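Long-range contacts in putative beta-glucosidase (Bifidobacterium adolescentis, PDB 5WAB), which hydrolyses beta-glucosidic linkages as a family 3 glycoside hydrolase and probably also releases terminal arabinopyranose from ginsenoside Rb2: residues 42-47 / 104-109; 150-155 / 191-196. All blocks are in the same frame, centred on the assembly; numbering follows the deposited sequence.

Contact 1. Residues 42-47 / 104-109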
loop_
_atom_site.group_PDB
_atom_site.type_symbol
_atom_site.label_atom_id
_atom_site.label_comp_id
_atom_site.label_asym_id
_atom_site.label_seq_id
_atom_site.Cartn_x
_atom_site.Cartn_y
_atom_site.Cartn_z
ATOM N N ILE A 42 -10.800 16.979 -10.876
ATOM C CA ILE A 42 -9.865 16.129 -10.153
ATOM C C ILE A 42 -10.511 15.810 -8.811
ATOM O O ILE A 42 -11.023 16.717 -8.145
ATOM C CB ILE A 42 -8.503 16.837 -9.980
ATOM C CG1 ILE A 42 -7.514 16.369 -11.041
ATOM C CG2 ILE A 42 -7.926 16.647 -8.602
ATOM C CD1 ILE A 42 -7.966 16.644 -12.443
ATOM N N THR A 43 -10.518 14.529 -8.426
ATOM C CA THR A 43 -11.144 14.151 -7.160
ATOM C C THR A 43 -10.516 12.877 -6.606
ATOM O O THR A 43 -9.854 12.116 -7.317
ATOM C CB THR A 43 -12.663 13.965 -7.293
ATOM O OG1 THR A 43 -13.219 13.678 -6.006
ATOM C CG2 THR A 43 -12.989 12.815 -8.227
ATOM N N ASP A 44 -10.760 12.653 -5.318
ATOM C CA ASP A 44 -10.144 11.565 -4.568
ATOM C C ASP A 44 -10.618 10.193 -5.026
ATOM O O ASP A 44 -11.637 10.035 -5.705
ATOM C CB ASP A 44 -10.433 11.705 -3.076
ATOM C CG ASP A 44 -9.418 12.553 -2.377
ATOM O OD1 ASP A 44 -8.220 12.390 -2.682
ATOM O OD2 ASP A 44 -9.811 13.397 -1.546
ATOM N N GLY A 45 -9.854 9.186 -4.615
ATOM C CA GLY A 45 -10.263 7.819 -4.765
ATOM C C GLY A 45 -9.149 6.805 -4.893
ATOM O O GLY A 45 -8.967 6.198 -5.949
ATOM N N PRO A 46 -8.383 6.585 -3.822
ATOM C CA PRO A 46 -7.396 5.493 -3.864
ATOM C C PRO A 46 -8.056 4.128 -3.925
ATOM O O PRO A 46 -7.452 3.172 -4.429
ATOM C CB PRO A 46 -6.596 5.681 -2.566
ATOM C CG PRO A 46 -6.925 7.069 -2.104
ATOM C CD PRO A 46 -8.321 7.325 -2.552
ATOM N N HIS A 47 -9.280 4.004 -3.419
ATOM C CA HIS A 47 -10.034 2.762 -3.521
ATOM C C HIS A 47 -11.447 3.011 -4.040
ATOM O O HIS A 47 -12.388 2.315 -3.649
ATOM C CB HIS A 47 -10.056 2.023 -2.182
ATOM C CG HIS A 47 -10.570 2.846 -1.041
ATOM N ND1 HIS A 47 -9.733 3.465 -0.138
ATOM C CD2 HIS A 47 -11.831 3.150 -0.655
ATOM C CE1 HIS A 47 -10.456 4.113 0.758
ATOM N NE2 HIS A 47 -11.734 3.939 0.466
ATOM N N VAL A 104 -8.776 12.811 -13.547
ATOM C CA VAL A 104 -7.726 12.256 -12.703
ATOM C C VAL A 104 -8.353 11.805 -11.394
ATOM O O VAL A 104 -9.107 12.561 -10.771
ATOM C CB VAL A 104 -6.601 13.272 -12.434
ATOM C CG1 VAL A 104 -5.479 12.625 -11.649
ATOM C CG2 VAL A 104 -6.089 13.872 -13.734
ATOM N N ILE A 105 -8.058 10.572 -10.987
ATOM C CA ILE A 105 -8.477 10.050 -9.691
ATOM C C ILE A 105 -7.258 10.040 -8.777
ATOM O O ILE A 105 -6.184 9.567 -9.168
ATOM C CB ILE A 105 -9.114 8.654 -9.837
ATOM C CG1 ILE A 105 -9.667 8.160 -8.503
ATOM C CG2 ILE A 105 -8.145 7.643 -10.453
ATOM C CD1 ILE A 105 -10.668 7.047 -8.661
ATOM N N LEU A 106 -7.413 10.588 -7.569
ATOM C CA LEU A 106 -6.270 10.952 -6.724
ATOM C C LEU A 106 -5.811 9.749 -5.903
ATOM O O LEU A 106 -6.080 9.619 -4.710
ATOM C CB LEU A 106 -6.627 12.137 -5.833
ATOM C CG LEU A 106 -7.003 13.410 -6.592
ATOM C CD1 LEU A 106 -7.385 14.537 -5.640
ATOM C CD2 LEU A 106 -5.860 13.832 -7.504
ATOM N N GLY A 107 -5.067 8.875 -6.560
ATOM C CA GLY A 107 -4.511 7.708 -5.924
ATOM C C GLY A 107 -3.648 6.961 -6.912
ATOM O O GLY A 107 -3.529 7.354 -8.077
ATOM N N PRO A 108 -3.006 5.873 -6.469
ATOM C CA PRO A 108 -3.057 5.361 -5.098
ATOM C C PRO A 108 -1.962 5.951 -4.203
ATOM O O PRO A 108 -1.055 6.631 -4.693
ATOM C CB PRO A 108 -2.850 3.860 -5.295
ATOM C CG PRO A 108 -1.905 3.791 -6.475
ATOM C CD PRO A 108 -2.246 4.976 -7.362
ATOM N N GLY A 109 -2.062 5.698 -2.896
ATOM C CA GLY A 109 -1.046 6.114 -1.946
ATOM C C GLY A 109 -0.116 4.949 -1.664
ATOM O O GLY A 109 -0.570 3.832 -1.416
#
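Two neighbouring parallel strands of the TIM-barrel domain meet here, the first pair in the barrel order. Residues 42-44 and 104-106 run in the same direction, with their axes 31° apart. Leu106 N donates to Thr43 O (2.9 Å) in the carbonyl plane, and the bond is bent. Thr43 N reaches Val104 O more weakly, at 3.4 Å, but nearly straight. Ile42 and Val104 lie side by side and point the same way, with Ile42 CG1 3.5 Å from Val104 CB. Leu106 crosses Ile42 at about a right angle, and both Leu106 methyls rest on Ile42 CG2, with Leu106 CD2 3.7 Å from it. Leu106 CG, beside its own backbone N, comes to 3.2 Å from Thr43 O. Asp44 OD1 sits over Leu106 CB, while also hydrogen-bonding a bound glycerol. On the other face, Ile105 CG1 is anti to its backbone N (chi1 -175°), which brings it to 3.3 Å from Gly45 O. A side chain on Gly45 would strike Ile105 CD1. Leu106 is also the centre of an inverse gamma turn, closed by Gly107 N to Ile105 O (2.9 Å), and a cis peptide leads into Pro108. Ile105 packs outward on Met93 and Cys97 of helix 83-99 and on Val143 of helix 129-144. Leu106 faces inward, toward Trp233 and Ser151 of strand 149-155.

Contact 2. Residues 150-155 / 191-196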
loop_
_atom_site.group_PDB
_atom_site.type_symbol
_atom_site.label_atom_id
_atom_site.label_comp_id
_atom_site.label_asym_id
_atom_site.label_seq_id
_atom_site.Cartn_x
_atom_site.Cartn_y
_atom_site.Cartn_z
ATOM N N THR A 150 -4.213 9.021 -13.005
ATOM C CA THR A 150 -4.083 8.734 -11.580
ATOM C C THR A 150 -3.167 9.771 -10.947
ATOM O O THR A 150 -2.641 10.658 -11.619
ATOM C CB THR A 150 -3.527 7.330 -11.323
ATOM O OG1 THR A 150 -2.177 7.252 -11.793
ATOM C CG2 THR A 150 -4.359 6.286 -12.017
ATOM N N SER A 151 -2.961 9.639 -9.639
ATOM C CA SER A 151 -2.089 10.549 -8.895
ATOM C C SER A 151 -1.339 9.745 -7.826
ATOM O O SER A 151 -1.817 9.582 -6.700
ATOM C CB SER A 151 -2.901 11.691 -8.296
ATOM O OG SER A 151 -2.064 12.748 -7.869
ATOM N N LEU A 152 -0.170 9.223 -8.199
ATOM C CA LEU A 152 0.723 8.587 -7.239
ATOM C C LEU A 152 0.988 9.545 -6.089
ATOM O O LEU A 152 1.539 10.627 -6.293
ATOM C CB LEU A 152 2.028 8.197 -7.935
ATOM C CG LEU A 152 2.957 7.218 -7.222
ATOM C CD1 LEU A 152 2.210 5.934 -6.909
ATOM C CD2 LEU A 152 4.177 6.942 -8.092
ATOM N N LYS A 153 0.571 9.161 -4.884
ATOM C CA LYS A 153 0.228 10.128 -3.848
ATOM C C LYS A 153 1.263 10.205 -2.734
ATOM O O LYS A 153 1.728 9.178 -2.220
ATOM C CB LYS A 153 -1.149 9.801 -3.259
ATOM C CG LYS A 153 -2.059 11.006 -3.188
ATOM C CD LYS A 153 -3.516 10.617 -2.989
ATOM C CE LYS A 153 -3.772 9.972 -1.655
ATOM N NZ LYS A 153 -5.236 9.827 -1.436
ATOM N N HIS A 154 1.585 11.452 -2.364
ATOM C CA HIS A 154 2.369 11.871 -1.200
ATOM C C HIS A 154 3.840 11.520 -1.342
ATOM O O HIS A 154 4.402 10.776 -0.534
ATOM C CB HIS A 154 1.781 11.294 0.081
ATOM C CG HIS A 154 0.310 11.512 0.201
ATOM N ND1 HIS A 154 -0.521 10.639 0.868
ATOM C CD2 HIS A 154 -0.484 12.497 -0.281
ATOM C CE1 HIS A 154 -1.764 11.083 0.800
ATOM N NE2 HIS A 154 -1.770 12.207 0.105
ATOM N N PHE A 155 4.470 12.126 -2.333
ATOM C CA PHE A 155 5.879 11.936 -2.644
ATOM C C PHE A 155 6.665 13.068 -1.979
ATOM O O PHE A 155 6.548 14.228 -2.383
ATOM C CB PHE A 155 6.046 11.925 -4.164
ATOM C CG PHE A 155 7.445 11.672 -4.646
ATOM C CD1 PHE A 155 8.051 10.441 -4.451
ATOM C CD2 PHE A 155 8.121 12.642 -5.367
ATOM C CE1 PHE A 155 9.330 10.204 -4.919
ATOM C CE2 PHE A 155 9.397 12.408 -5.845
ATOM C CZ PHE A 155 10.002 11.190 -5.623
ATOM N N ALA A 191 4.931 1.899 -14.999
ATOM C CA ALA A 191 3.846 2.618 -15.620
ATOM C C ALA A 191 4.365 4.042 -15.744
ATOM O O ALA A 191 5.577 4.262 -15.714
ATOM C CB ALA A 191 2.564 2.493 -14.789
ATOM N N GLN A 192 3.492 5.001 -15.820
ATOM C CA GLN A 192 3.950 6.375 -15.939
ATOM C C GLN A 192 2.760 7.200 -15.504
ATOM O O GLN A 192 1.940 7.602 -16.342
ATOM C CB GLN A 192 4.405 6.733 -17.360
ATOM C CG GLN A 192 5.873 6.409 -17.691
ATOM C CD GLN A 192 6.864 7.436 -17.126
ATOM O OE1 GLN A 192 6.480 8.537 -16.717
ATOM N NE2 GLN A 192 8.146 7.072 -17.103
ATOM N N PRO A 193 2.613 7.443 -14.207
ATOM C CA PRO A 193 1.405 8.120 -13.736
ATOM C C PRO A 193 1.335 9.513 -14.332
ATOM O O PRO A 193 2.319 10.257 -14.339
ATOM C CB PRO A 193 1.583 8.153 -12.214
ATOM C CG PRO A 193 2.714 7.207 -11.918
ATOM C CD PRO A 193 3.583 7.219 -13.126
ATOM N N TRP A 194 0.164 9.859 -14.853
ATOM C CA TRP A 194 0.044 11.159 -15.489
ATOM C C TRP A 194 0.148 12.292 -14.475
ATOM O O TRP A 194 0.377 13.440 -14.871
ATOM C CB TRP A 194 -1.264 11.212 -16.296
ATOM C CG TRP A 194 -1.306 10.161 -17.393
ATOM C CD1 TRP A 194 -0.258 9.397 -17.836
ATOM C CD2 TRP A 194 -2.441 9.766 -18.182
ATOM N NE1 TRP A 194 -0.669 8.552 -18.840
ATOM C CE2 TRP A 194 -2.003 8.760 -19.074
ATOM C CE3 TRP A 194 -3.781 10.166 -18.223
ATOM C CZ2 TRP A 194 -2.860 8.151 -19.994
ATOM C CZ3 TRP A 194 -4.625 9.566 -19.134
ATOM C CH2 TRP A 194 -4.164 8.566 -20.006
ATOM N N THR A 195 0.037 11.984 -13.186
ATOM C CA THR A 195 0.040 12.979 -12.125
ATOM C C THR A 195 0.666 12.359 -10.879
ATOM O O THR A 195 0.511 11.160 -10.625
ATOM C CB THR A 195 -1.391 13.474 -11.857
ATOM O OG1 THR A 195 -1.827 14.281 -12.960
ATOM C CG2 THR A 195 -1.468 14.298 -10.594
ATOM N N ILE A 196 1.417 13.170 -10.137
ATOM C CA ILE A 196 1.969 12.790 -8.843
ATOM C C ILE A 196 1.596 13.875 -7.845
ATOM O O ILE A 196 1.610 15.063 -8.180
ATOM C CB ILE A 196 3.500 12.612 -8.913
ATOM C CG1 ILE A 196 3.849 11.335 -9.679
ATOM C CG2 ILE A 196 4.119 12.592 -7.512
ATOM C CD1 ILE A 196 5.320 11.037 -9.706
#
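The third and fourth strands of the barrel come together here. Within these residues one weak, bent backbone hydrogen bond joins them, Leu152 N to Thr195 O at 3.2 Å, and further ones follow from Leu152 and Phe155 to Met197 and Ser199. CA-H...O contacts add to it, from Ser151 CA to Thr195 O and from Ile196 CA to Leu152 O. The Pro193 ring is a bump directed at the other strand, and it sits between Thr150 and Leu152. Pro193 CB lies 3.9 Å from Thr150 OG1, and Pro193 CG lies 4.1 Å from Leu152 CD2. Both neighbours cross it obliquely. Ile196 is the second bump, filling the hollow between Leu152 and Phe155. Ile196 CG1 lies beside its own backbone N and meets Leu152 CB at 4.0 Å. Ile196 CG2, anti to that N, lies over Leu152 O and touches Phe155 CB (3.9 Å). An alanine here lacks CG1, CG2 and CD1, so the contacts with Leu152 CB and Phe155 CB are lost and the packing between the strands would probably loosen. Ser151 and Thr195 share the opposite face of the sheet. Ser151 OG is anti to its backbone N (chi1 -165°) and presses on Thr195 CG2 at 3.2 Å. Thr195 CB comes 3.1 Å from Thr150 O. Leu152, Pro193 and Ile196 also pack on helix 182-190, through Phe184, Ile187 and Val188. Thr150 and Pro193 reach Val140 of helix 129-144, and Trp194 lies against helix 271-292.

Overall arrangement
From the N terminus, the chain lays down strand 41-44, makes an excursion that includes helix 83-99, and returns as strand 102-106. Contact 1 closes this beta-alpha-beta crossover. Helix 129-144 then leads to strand 149-155. The next excursion, with helices 173-180 and 182-190, ends at strand 195-198, where contact 2 closes it. The two loops follow in series and neither nest nor cross. The middle strands join them: Gly107 O lies 2.8 Å from Ser151 N, probably hydrogen-bonded. Lys153 NZ forms a salt bridge with Glu123 and a weak hydrogen bond back to Leu106 O. A glycerol, probably from the crystallisation liquor, binds Asp44, His154 and, weakly, Lys153 toward the strands' C-terminal side, consistent with a pocket.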